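PDB 2RFR: SnoaL-like domain-containing protein from Novosphingobium aromaticivorans, which is of unknown function but adopts an NTF2-like, cystatin-like fold and may act on a small molecule, as some SnoaL-like relatives do. Local coordinates for residues V118-W123 / R149-F154; A51-A56 / E138-D143; L31-D36 / D79-F84; E38-L43 / A62-L67. All coordinates share one frame; numbering follows the deposited sequence.

Contact 1 of 4, residues V118-W123 / R149-F154; sequences VSANRW and RALLQF
Arg-122 carries the polar part of this contact, reaching from strand 112-128 to the C-terminal end of helix 146-152. Its guanidinium grips one carbonyl side-on. NE donates to Leu-151 O at 3.1 Å with an N-H...O angle of 147°, and NH2 meets the same oxygen at 3.2 Å, less straight. Leu-151 O lies near the guanidinium plane, yet both nitrogens approach it from above the carbonyl plane. NH2 also makes a weak bond of 3.2 Å to Ala-150 O and comes within 2.7 Å of Gln-153 O. The torsions explain the reach: CG is anti to the backbone N (chi1 -174°), the chain runs out straight, then bends at chi3 (-75°) to lay the group beside the helix end. Below the polar layer, Leu-151 CD2 packs on Arg-122 CB at 3.9 Å. Further along the strand the methyl of Ala-120 sits against the branch of Leu-152, with Ala-120 CB 3.6 Å from Leu-152 CG, and touches Leu-151 CB at 4.1 Å. Arg-100 of strand 96-109 binds Leu-152 O, while Asp-33 of the second subunit packs on Leu-152. Leu-151 O and Leu-152 O thus meet arginines of the sheet near the helix end, where Ala-150 O also takes a weak bond from Gln-153 N; the positive charge would be expected to complement the partial negative charge of that terminus.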
loop_
_atom_site.group_PDB
_atom_site.type_symbol
_atom_site.label_atom_id
_atom_site.label_comp_id
_atom_site.label_asym_id
_atom_site.label_seq_id
_atom_site.Cartn_x
_atom_site.Cartn_y
_atom_site.Cartn_z
ATOM N N VAL A 118 -13.563 8.834 -1.874
ATOM C CA VAL A 118 -12.499 8.207 -2.672
ATOM C C VAL A 118 -11.856 9.338 -3.446
ATOM O O VAL A 118 -12.561 10.083 -4.119
ATOM C CB VAL A 118 -13.056 7.155 -3.637
ATOM C CG1 VAL A 118 -11.975 6.610 -4.523
ATOM C CG2 VAL A 118 -13.788 6.041 -2.876
ATOM N N SER A 119 -10.535 9.488 -3.294
ATOM C CA SER A 119 -9.831 10.691 -3.735
ATOM C C SER A 119 -8.510 10.407 -4.373
ATOM O O SER A 119 -7.841 9.394 -4.086
ATOM C CB SER A 119 -9.589 11.602 -2.547
ATOM O OG SER A 119 -10.833 11.948 -1.885
ATOM N N ALA A 120 -8.099 11.346 -5.218
ATOM C CA ALA A 120 -6.713 11.476 -5.673
ATOM C C ALA A 120 -5.957 12.387 -4.774
ATOM O O ALA A 120 -6.520 13.344 -4.216
ATOM C CB ALA A 120 -6.753 12.070 -7.064
ATOM N N ASN A 121 -4.640 12.155 -4.660
ATOM C CA ASN A 121 -3.772 13.055 -3.914
ATOM C C ASN A 121 -2.481 13.259 -4.671
ATOM O O ASN A 121 -1.890 12.319 -5.180
ATOM C CB ASN A 121 -3.344 12.471 -2.555
ATOM C CG ASN A 121 -4.475 12.137 -1.654
ATOM O OD1 ASN A 121 -4.826 12.914 -0.796
ATOM N ND2 ASN A 121 -5.151 11.012 -1.907
ATOM N N ARG A 122 -2.009 14.491 -4.627
ATOM C CA ARG A 122 -0.676 14.855 -5.027
ATOM C C ARG A 122 0.006 15.550 -3.878
ATOM O O ARG A 122 -0.524 16.499 -3.308
ATOM C CB ARG A 122 -0.706 15.827 -6.224
ATOM C CG ARG A 122 0.712 16.099 -6.742
ATOM C CD ARG A 122 0.660 17.045 -7.882
ATOM N NE ARG A 122 0.197 16.373 -9.058
ATOM C CZ ARG A 122 0.815 16.367 -10.225
ATOM N NH1 ARG A 122 1.973 16.994 -10.394
ATOM N NH2 ARG A 122 0.239 15.747 -11.240
ATOM N N TRP A 123 1.189 15.060 -3.527
ATOM C CA TRP A 123 1.985 15.571 -2.411
ATOM C C TRP A 123 3.303 16.086 -2.948
ATOM O O TRP A 123 3.877 15.483 -3.847
ATOM C CB TRP A 123 2.313 14.452 -1.465
ATOM C CG TRP A 123 1.252 13.733 -0.726
ATOM C CD1 TRP A 123 0.372 12.817 -1.226
ATOM C CD2 TRP A 123 1.044 13.753 0.690
ATOM N NE1 TRP A 123 -0.362 12.299 -0.210
ATOM C CE2 TRP A 123 0.046 12.806 0.986
ATOM C CE3 TRP A 123 1.601 14.462 1.729
ATOM C CZ2 TRP A 123 -0.388 12.577 2.269
ATOM C CZ3 TRP A 123 1.190 14.209 3.019
ATOM C CH2 TRP A 123 0.232 13.252 3.279
ATOM N N ARG A 149 -8.397 13.802 -11.600
ATOM C CA ARG A 149 -7.586 13.210 -12.658
ATOM C C ARG A 149 -6.282 13.941 -12.861
ATOM O O ARG A 149 -5.203 13.334 -13.035
ATOM C CB ARG A 149 -8.347 13.168 -13.978
ATOM C CG ARG A 149 -9.516 12.203 -13.891
ATOM C CD ARG A 149 -10.152 11.955 -15.265
ATOM N NE ARG A 149 -10.728 13.187 -15.800
ATOM C CZ ARG A 149 -11.940 13.648 -15.506
ATOM N NH1 ARG A 149 -12.765 12.980 -14.753
ATOM N NH2 ARG A 149 -12.362 14.795 -16.031
ATOM N N ALA A 150 -6.314 15.271 -12.788
ATOM C CA ALA A 150 -5.093 16.070 -12.930
ATOM C C ALA A 150 -4.102 15.864 -11.841
ATOM O O ALA A 150 -2.891 15.903 -12.089
ATOM C CB ALA A 150 -5.456 17.590 -13.066
ATOM N N LEU A 151 -4.555 15.616 -10.615
ATOM C CA LEU A 151 -3.657 15.329 -9.518
ATOM C C LEU A 151 -2.852 14.076 -9.776
ATOM O O LEU A 151 -1.706 13.995 -9.350
ATOM C CB LEU A 151 -4.424 15.242 -8.199
ATOM C CG LEU A 151 -5.037 16.524 -7.691
ATOM C CD1 LEU A 151 -5.824 16.261 -6.448
ATOM C CD2 LEU A 151 -3.953 17.640 -7.441
ATOM N N LEU A 152 -3.450 13.069 -10.410
ATOM C CA LEU A 152 -2.799 11.802 -10.686
ATOM C C LEU A 152 -1.873 11.815 -11.860
ATOM O O LEU A 152 -1.036 10.951 -11.993
ATOM C CB LEU A 152 -3.843 10.693 -10.824
ATOM C CG LEU A 152 -4.666 10.440 -9.564
ATOM C CD1 LEU A 152 -5.767 9.416 -9.847
ATOM C CD2 LEU A 152 -3.797 10.017 -8.356
ATOM N N GLN A 153 -2.077 12.775 -12.741
ATOM C CA GLN A 153 -1.431 12.650 -14.013
ATOM C C GLN A 153 0.044 12.947 -13.842
ATOM O O GLN A 153 0.502 13.703 -12.919
ATOM C CB GLN A 153 -2.095 13.567 -15.021
ATOM C CG GLN A 153 -1.585 14.909 -14.895
ATOM C CD GLN A 153 -2.384 15.858 -15.780
ATOM O OE1 GLN A 153 -3.459 15.485 -16.267
ATOM N NE2 GLN A 153 -1.888 17.072 -15.976
ATOM N N PHE A 154 0.832 12.321 -14.702
ATOM C CA PHE A 154 2.282 12.614 -14.767
ATOM C C PHE A 154 2.540 13.703 -15.810
ATOM O O PHE A 154 3.568 14.430 -15.666
ATOM C CB PHE A 154 3.109 11.358 -15.094
#

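Contact 2 of 4, residues A51-A56 / E138-D143; sequences AVVGFA and ENALLD
Glu-138 opens the pairing with its backbone: its CA-H points at Ala-51 O, 3.2 Å from Glu-138 CA, while its carboxylate turns to a salt bridge with Arg-136. At Asn-139 the strands are joined on both sides of one residue. Asn-139 N donates to Ala-51 O at 3.0 Å, in the carbonyl plane though bent at the hydrogen (135°). Asn-139 O then takes Val-53 N at 3.2 Å, nearly along its C=O axis and straighter (158°), so Val-52 is straddled in the manner of parallel strands. The same oxygen receives a CA-H...O contact from Val-52 CA at 3.4 Å. With CG anti to its backbone N (chi1 163°), the Asn-139 amide lies alongside Val-52, both side chains pointing the same way, and OD1 rests 3.4 Å from Val-52 CG1; ND2 binds Asn-121 OD1 on the neighbouring strand 112-128. Ala-140 brings its methyl to Val-53, CB to CG2 3.8 Å, and helix 146-152 lies against this pair, Ala-147 on Val-53 and Leu-151 on Ala-140. There the first strand turns away. Phe-55 N bonds to Val-52 O at 2.9 Å, closing a type II turn whose third position is Gly-54, with the positive phi that such a turn asks for there. Strand 48-52 thus lies parallel to the last strand, 131-141, the single parallel neighbourhood in an otherwise antiparallel sheet, as expected for the cystatin-like sheet of NTF2-like proteins.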
loop_
_atom_site.group_PDB
_atom_site.type_symbol
_atom_site.label_atom_id
_atom_site.label_comp_id
_atom_site.label_asym_id
_atom_site.label_seq_id
_atom_site.Cartn_x
_atom_site.Cartn_y
_atom_site.Cartn_z
ATOM N N ALA A 51 -4.679 21.372 0.799
ATOM C CA ALA A 51 -5.748 21.889 -0.047
ATOM C C ALA A 51 -6.642 20.764 -0.515
ATOM O O ALA A 51 -6.159 19.712 -0.931
ATOM C CB ALA A 51 -5.155 22.655 -1.229
ATOM N N VAL A 52 -7.933 20.990 -0.432
ATOM C CA VAL A 52 -8.958 20.053 -0.888
ATOM C C VAL A 52 -9.934 20.892 -1.702
ATOM O O VAL A 52 -10.388 21.916 -1.247
ATOM C CB VAL A 52 -9.661 19.291 0.274
ATOM C CG1 VAL A 52 -10.668 18.306 -0.319
ATOM C CG2 VAL A 52 -8.637 18.576 1.164
ATOM N N VAL A 53 -10.287 20.407 -2.910
ATOM C CA VAL A 53 -11.206 21.149 -3.755
ATOM C C VAL A 53 -12.468 21.479 -2.977
ATOM O O VAL A 53 -13.101 20.623 -2.383
ATOM C CB VAL A 53 -11.501 20.421 -5.061
ATOM C CG1 VAL A 53 -12.578 21.182 -5.873
ATOM C CG2 VAL A 53 -10.239 20.284 -5.899
ATOM N N GLY A 54 -12.878 22.726 -3.001
ATOM C CA GLY A 54 -14.114 23.132 -2.341
ATOM C C GLY A 54 -13.992 23.331 -0.849
ATOM O O GLY A 54 -15.014 23.475 -0.192
ATOM N N PHE A 55 -12.782 23.357 -0.315
ATOM C CA PHE A 55 -12.537 23.630 1.094
ATOM C C PHE A 55 -11.590 24.763 1.219
ATOM O O PHE A 55 -10.776 25.029 0.336
ATOM C CB PHE A 55 -11.910 22.417 1.821
ATOM C CG PHE A 55 -12.832 21.258 2.000
ATOM C CD1 PHE A 55 -13.168 20.424 0.964
ATOM C CD2 PHE A 55 -13.396 21.015 3.216
ATOM C CE1 PHE A 55 -14.030 19.349 1.122
ATOM C CE2 PHE A 55 -14.295 19.931 3.372
ATOM C CZ PHE A 55 -14.587 19.113 2.341
ATOM N N ALA A 56 -11.644 25.460 2.338
ATOM C CA ALA A 56 -10.581 26.393 2.681
ATOM C C ALA A 56 -9.275 25.636 2.776
ATOM O O ALA A 56 -9.224 24.593 3.351
ATOM C CB ALA A 56 -10.919 27.042 4.059
ATOM N N GLU A 138 -2.519 18.137 -2.044
ATOM C CA GLU A 138 -3.747 18.503 -2.718
ATOM C C GLU A 138 -4.548 17.216 -2.912
ATOM O O GLU A 138 -4.034 16.204 -3.341
ATOM C CB GLU A 138 -3.434 19.091 -4.097
ATOM C CG GLU A 138 -2.686 20.428 -4.054
ATOM C CD GLU A 138 -2.158 20.867 -5.361
ATOM O OE1 GLU A 138 -1.849 20.055 -6.236
ATOM O OE2 GLU A 138 -1.937 22.067 -5.488
ATOM N N ASN A 139 -5.854 17.344 -2.728
ATOM C CA ASN A 139 -6.745 16.221 -2.745
ATOM C C ASN A 139 -8.059 16.623 -3.439
ATOM O O ASN A 139 -8.514 17.771 -3.341
ATOM C CB ASN A 139 -6.858 15.801 -1.259
ATOM C CG ASN A 139 -7.997 14.929 -0.940
ATOM O OD1 ASN A 139 -9.129 15.363 -0.940
ATOM N ND2 ASN A 139 -7.695 13.682 -0.569
ATOM N N ALA A 140 -8.653 15.698 -4.196
ATOM C CA ALA A 140 -9.924 15.943 -4.875
ATOM C C ALA A 140 -10.632 14.597 -5.017
ATOM O O ALA A 140 -10.006 13.541 -5.177
ATOM C CB ALA A 140 -9.714 16.579 -6.235
ATOM N N LEU A 141 -11.956 14.620 -5.016
ATOM C CA LEU A 141 -12.740 13.403 -5.143
ATOM C C LEU A 141 -12.657 12.815 -6.544
ATOM O O LEU A 141 -12.818 13.548 -7.527
ATOM C CB LEU A 141 -14.223 13.705 -4.853
ATOM C CG LEU A 141 -14.564 14.081 -3.417
ATOM C CD1 LEU A 141 -16.017 14.543 -3.364
ATOM C CD2 LEU A 141 -14.330 12.891 -2.486
ATOM N N LEU A 142 -12.571 11.491 -6.632
ATOM C CA LEU A 142 -12.683 10.774 -7.883
ATOM C C LEU A 142 -14.184 10.432 -8.146
ATOM O O LEU A 142 -14.642 9.305 -8.124
ATOM C CB LEU A 142 -11.786 9.536 -7.830
ATOM C CG LEU A 142 -10.300 9.894 -8.003
ATOM C CD1 LEU A 142 -9.403 8.768 -7.456
ATOM C CD2 LEU A 142 -9.984 10.162 -9.456
ATOM N N ASP A 143 -14.911 11.528 -8.381
ATOM C CA ASP A 143 -16.341 11.569 -8.605
ATOM C C ASP A 143 -16.652 12.037 -10.003
ATOM O O ASP A 143 -17.808 12.409 -10.320
ATOM C CB ASP A 143 -17.022 12.419 -7.589
ATOM C CG ASP A 143 -16.614 13.870 -7.664
ATOM O OD1 ASP A 143 -15.772 14.260 -8.515
ATOM O OD2 ASP A 143 -17.175 14.643 -6.834
#

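Contact 3 of 4, residues L31-D36 / D79-F84; sequences LADSGD and DGCAHF
Tight packing centres on the carboxylate of Asp-33, which His-83 holds by both oxygens. The ring donates from ND1 to Asp-33 OD1 at 2.7 Å, nearly straight (165°) and in the ring plane, although it meets OD1 from above the carboxylate plane; the two planes stand 45° apart. The backbone does the rest: His-83 N donates to the syn lone pair of Asp-33 OD2 at 2.8 Å and 170°. This buried acid, held by two donors of His-83, is also hydrogen-bonded through OD2 to His-102 NE2 of the third subunit, and is probably ionised. The His-carboxylate bond joins the C-terminal end of the long helix 5-33 to strand 81-93, an outermost strand of the NTF2-like sheet within this chain; just beyond, a Schellman motif at Gly-35 ends the helix. Ala-32 CB also comes near the ring, 4.4 Å from His-83 ND1, and His-73 adds a second ring. Toward Cys-81 the fit is looser. Water 1 bridges the backbones there, donating to Asp-33 O at 2.8 Å and, less closely, to Cys-81 O at 3.2 Å. Cys-81 SG keeps 3.5 Å from Asp-33 OD1.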
loop_
_atom_site.group_PDB
_atom_site.type_symbol
_atom_site.label_atom_id
_atom_site.label_comp_id
_atom_site.label_asym_id
_atom_site.label_seq_id
_atom_site.Cartn_x
_atom_site.Cartn_y
_atom_site.Cartn_z
ATOM N N LEU A 31 -2.104 8.599 12.191
ATOM C CA LEU A 31 -2.142 9.800 13.047
ATOM C C LEU A 31 -3.480 10.463 13.010
ATOM O O LEU A 31 -4.015 10.886 14.036
ATOM C CB LEU A 31 -1.015 10.742 12.674
ATOM C CG LEU A 31 0.386 10.298 12.934
ATOM C CD1 LEU A 31 1.418 11.200 12.265
ATOM C CD2 LEU A 31 0.656 10.247 14.393
ATOM N N ALA A 32 -4.104 10.529 11.841
ATOM C CA ALA A 32 -5.437 11.139 11.717
ATOM C C ALA A 32 -6.450 10.340 12.480
ATOM O O ALA A 32 -7.282 10.879 13.206
ATOM C CB ALA A 32 -5.823 11.260 10.239
ATOM N N ASP A 33 -6.419 9.025 12.323
ATOM C CA ASP A 33 -7.442 8.151 12.908
ATOM C C ASP A 33 -7.326 8.049 14.421
ATOM O O ASP A 33 -8.305 7.759 15.065
ATOM C CB ASP A 33 -7.382 6.795 12.204
ATOM C CG ASP A 33 -7.912 6.873 10.807
ATOM O OD1 ASP A 33 -8.783 7.727 10.554
ATOM O OD2 ASP A 33 -7.480 6.051 9.967
ATOM N N SER A 34 -6.121 8.282 14.971
ATOM C CA SER A 34 -5.926 8.320 16.426
ATOM C C SER A 34 -6.066 9.713 16.991
ATOM O O SER A 34 -5.961 9.902 18.180
ATOM C CB SER A 34 -4.585 7.721 16.773
ATOM O OG SER A 34 -3.500 8.477 16.250
ATOM N N GLY A 35 -6.319 10.705 16.147
ATOM C CA GLY A 35 -6.477 12.064 16.620
ATOM C C GLY A 35 -5.228 12.782 17.053
ATOM O O GLY A 35 -5.314 13.691 17.872
ATOM N N ASP A 36 -4.094 12.352 16.546
ATOM C CA ASP A 36 -2.825 12.945 16.990
ATOM C C ASP A 36 -2.523 14.151 16.110
ATOM O O ASP A 36 -1.702 14.117 15.190
ATOM C CB ASP A 36 -1.730 11.926 16.930
ATOM C CG ASP A 36 -0.432 12.417 17.665
ATOM O OD1 ASP A 36 -0.221 13.673 17.917
ATOM O OD2 ASP A 36 0.376 11.520 17.997
ATOM N N ASP A 79 -17.779 7.969 14.852
ATOM C CA ASP A 79 -18.464 6.987 14.031
ATOM C C ASP A 79 -17.626 5.722 13.816
ATOM O O ASP A 79 -18.158 4.607 13.761
ATOM C CB ASP A 79 -18.780 7.566 12.594
ATOM C CG ASP A 79 -19.811 8.619 12.536
ATOM O OD1 ASP A 79 -20.684 8.729 13.427
ATOM O OD2 ASP A 79 -19.813 9.320 11.486
ATOM N N GLY A 80 -16.341 5.944 13.659
ATOM C CA GLY A 80 -15.392 4.948 13.194
ATOM C C GLY A 80 -14.982 5.235 11.783
ATOM O O GLY A 80 -15.786 5.229 10.858
ATOM N N CYS A 81 -13.690 5.520 11.615
ATOM C CA CYS A 81 -13.169 5.851 10.305
ATOM C C CYS A 81 -11.770 5.324 10.104
ATOM O O CYS A 81 -11.005 5.173 11.053
ATOM C CB CYS A 81 -13.206 7.353 10.087
ATOM S SG CYS A 81 -12.179 8.374 11.159
ATOM N N ALA A 82 -11.442 5.100 8.862
ATOM C CA ALA A 82 -10.085 4.786 8.418
ATOM C C ALA A 82 -9.734 5.695 7.275
ATOM O O ALA A 82 -10.431 5.734 6.270
ATOM C CB ALA A 82 -9.977 3.321 7.969
ATOM N N HIS A 83 -8.618 6.392 7.416
ATOM C CA HIS A 83 -8.025 7.211 6.350
ATOM C C HIS A 83 -6.983 6.341 5.707
ATOM O O HIS A 83 -5.847 6.223 6.193
ATOM C CB HIS A 83 -7.459 8.518 6.905
ATOM C CG HIS A 83 -8.551 9.469 7.297
ATOM N ND1 HIS A 83 -9.321 9.316 8.435
ATOM C CD2 HIS A 83 -9.062 10.539 6.646
ATOM C CE1 HIS A 83 -10.261 10.256 8.450
ATOM N NE2 HIS A 83 -10.119 11.021 7.380
ATOM N N PHE A 84 -7.426 5.642 4.661
ATOM C CA PHE A 84 -6.653 4.604 4.011
ATOM C C PHE A 84 -6.002 5.166 2.773
ATOM O O PHE A 84 -6.646 5.446 1.757
ATOM C CB PHE A 84 -7.589 3.433 3.693
ATOM C CG PHE A 84 -6.905 2.119 3.438
ATOM C CD1 PHE A 84 -5.874 2.012 2.537
ATOM C CD2 PHE A 84 -7.340 0.964 4.024
ATOM C CE1 PHE A 84 -5.322 0.841 2.261
ATOM C CE2 PHE A 84 -6.774 -0.234 3.753
ATOM C CZ PHE A 84 -5.784 -0.312 2.853
HETATM O O HOH W 1 -10.591 6.689 13.829
#

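Contact 4 of 4, residues E38-L43 / A62-L67; sequences EALSEL and AAIAAL
Two short helices of the NTF2-like fold, 37-41 and 61-69, meet here at close range, in the connections that precede and follow the first strands of the sheet. Their backbones approach within 5.2 Å at Ser-41 CA and Ala-65 CA, a spacing that small residues permit at this point. Ser-41 presents its CB to the other helix, 3.8 Å from Ala-65 N, and the methyl Ala-65 CB lies 4.0 Å from Ser-41 CB. Next to this close approach, one residue back on each helix, the contact becomes hydrophobic. Leu-40, with CG anti to its backbone N (chi1 179°), sends its CD2 branch across Ile-64 at about a right angle, and CD2 touches Ile-64 CG2 at 3.6 Å. That same CG2, anti to the backbone N of Ile-64, also rests 4.0 Å from Ser-41 CA, so a single methyl fills the angle between the leucine side chain and the serine backbone. Around this core, Leu-40 also packs on Tyr-28 and Ala-32 of helix 5-33 and on Ile-68, whereas Ile-64 leans on Ala-58 of the strand 58-59. The serine hydroxyl serves its own helix instead of the partner. Turned into the crowded position between the backbone N and carbonyl carbon (chi1 76°), Ser-41 OG donates to Glu-38 O at 2.8 Å, in the carbonyl plane and on a lone pair, while Glu-42 N binds that same oxygen at 3.1 Å.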
loop_
_atom_site.group_PDB
_atom_site.type_symbol
_atom_site.label_atom_id
_atom_site.label_comp_id
_atom_site.label_asym_id
_atom_site.label_seq_id
_atom_site.Cartn_x
_atom_site.Cartn_y
_atom_site.Cartn_z
ATOM N N GLU A 38 -1.184 17.174 16.548
ATOM C CA GLU A 38 0.145 17.777 16.534
ATOM C C GLU A 38 1.120 16.990 15.680
ATOM O O GLU A 38 1.815 17.545 14.841
ATOM C CB GLU A 38 0.658 17.832 17.992
ATOM C CG GLU A 38 2.022 18.479 18.160
ATOM C CD GLU A 38 2.424 18.511 19.605
ATOM O OE1 GLU A 38 2.980 17.501 20.114
ATOM O OE2 GLU A 38 2.129 19.544 20.226
ATOM N N ALA A 39 1.256 15.695 15.935
ATOM C CA ALA A 39 2.183 14.902 15.161
ATOM C C ALA A 39 1.839 14.865 13.707
ATOM O O ALA A 39 2.709 14.886 12.847
ATOM C CB ALA A 39 2.320 13.498 15.753
ATOM N N LEU A 40 0.548 14.808 13.397
ATOM C CA LEU A 40 0.133 14.847 11.984
ATOM C C LEU A 40 0.580 16.147 11.304
ATOM O O LEU A 40 1.133 16.138 10.214
ATOM C CB LEU A 40 -1.365 14.622 11.878
ATOM C CG LEU A 40 -1.980 14.646 10.500
ATOM C CD1 LEU A 40 -3.173 13.715 10.413
ATOM C CD2 LEU A 40 -2.396 16.103 10.076
ATOM N N SER A 41 0.384 17.273 11.981
ATOM C CA SER A 41 0.793 18.552 11.423
ATOM C C SER A 41 2.290 18.628 11.216
ATOM O O SER A 41 2.755 19.310 10.264
ATOM C CB SER A 41 0.289 19.709 12.281
ATOM O OG SER A 41 1.049 19.866 13.496
ATOM N N GLU A 42 3.058 17.939 12.058
ATOM C CA GLU A 42 4.513 17.909 11.965
ATOM C C GLU A 42 5.049 17.029 10.862
ATOM O O GLU A 42 6.263 17.048 10.617
ATOM C CB GLU A 42 5.100 17.551 13.333
ATOM C CG GLU A 42 4.826 18.634 14.387
ATOM C CD GLU A 42 5.074 18.226 15.812
ATOM O OE1 GLU A 42 5.363 17.034 16.084
ATOM O OE2 GLU A 42 4.972 19.142 16.675
ATOM N N LEU A 43 4.194 16.339 10.122
ATOM C CA LEU A 43 4.613 15.754 8.858
ATOM C C LEU A 43 4.961 16.819 7.813
ATOM O O LEU A 43 5.691 16.498 6.867
ATOM C CB LEU A 43 3.518 14.840 8.324
ATOM C CG LEU A 43 3.081 13.664 9.207
ATOM C CD1 LEU A 43 1.863 12.983 8.545
ATOM C CD2 LEU A 43 4.217 12.656 9.412
ATOM N N ALA A 62 -0.557 24.925 12.578
ATOM C CA ALA A 62 -1.676 25.091 13.481
ATOM C C ALA A 62 -2.977 24.802 12.749
ATOM O O ALA A 62 -3.867 24.116 13.281
ATOM C CB ALA A 62 -1.713 26.515 14.116
ATOM N N ALA A 63 -3.118 25.266 11.508
ATOM C CA ALA A 63 -4.328 25.084 10.740
ATOM C C ALA A 63 -4.518 23.598 10.366
ATOM O O ALA A 63 -5.632 23.091 10.333
ATOM C CB ALA A 63 -4.344 25.979 9.519
ATOM N N ILE A 64 -3.421 22.932 10.045
ATOM C CA ILE A 64 -3.486 21.513 9.684
ATOM C C ILE A 64 -3.881 20.734 10.925
ATOM O O ILE A 64 -4.769 19.885 10.869
ATOM C CB ILE A 64 -2.173 21.033 9.061
ATOM C CG1 ILE A 64 -1.902 21.708 7.695
ATOM C CG2 ILE A 64 -2.200 19.467 8.938
ATOM C CD1 ILE A 64 -0.539 21.473 7.089
ATOM N N ALA A 65 -3.288 21.003 12.091
ATOM C CA ALA A 65 -3.693 20.351 13.346
ATOM C C ALA A 65 -5.168 20.603 13.647
ATOM O O ALA A 65 -5.856 19.725 14.130
ATOM C CB ALA A 65 -2.801 20.788 14.504
ATOM N N ALA A 66 -5.651 21.825 13.370
ATOM C CA ALA A 66 -7.016 22.204 13.652
ATOM C C ALA A 66 -7.990 21.368 12.810
ATOM O O ALA A 66 -9.125 21.140 13.257
ATOM C CB ALA A 66 -7.233 23.681 13.395
ATOM N N LEU A 67 -7.618 20.826 11.635
ATOM C CA LEU A 67 -8.468 19.934 10.871
ATOM C C LEU A 67 -8.739 18.680 11.721
ATOM O O LEU A 67 -9.852 18.199 11.773
ATOM C CB LEU A 67 -7.823 19.523 9.548
ATOM C CG LEU A 67 -7.524 20.585 8.536
ATOM C CD1 LEU A 67 -6.719 20.015 7.350
ATOM C CD2 LEU A 67 -8.821 21.175 8.084
#

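The four contacts form two neighbouring pairs. Contacts 1 and 2, with centres 10 Å apart, touch through the adjacent strands 112-128 and 131-141, the latter leading into helix 146-152. Contacts 3 and 4, with centres 13 Å apart, meet where helix 5-33 is followed by helix 37-41, Leu-31 and Ala-32 packing on Leu-40. Contact 4, with its centre about 22 Å from that of contact 1, lies across the centre of the chain from it. Along the sequence contact 4 nests inside contact 3, while contact 2 crosses all the others, tying early and late segments together. Contacts 1 and 2 touch the second subunit and contact 3 the third, so one fold supplies both sides of a trimer interface.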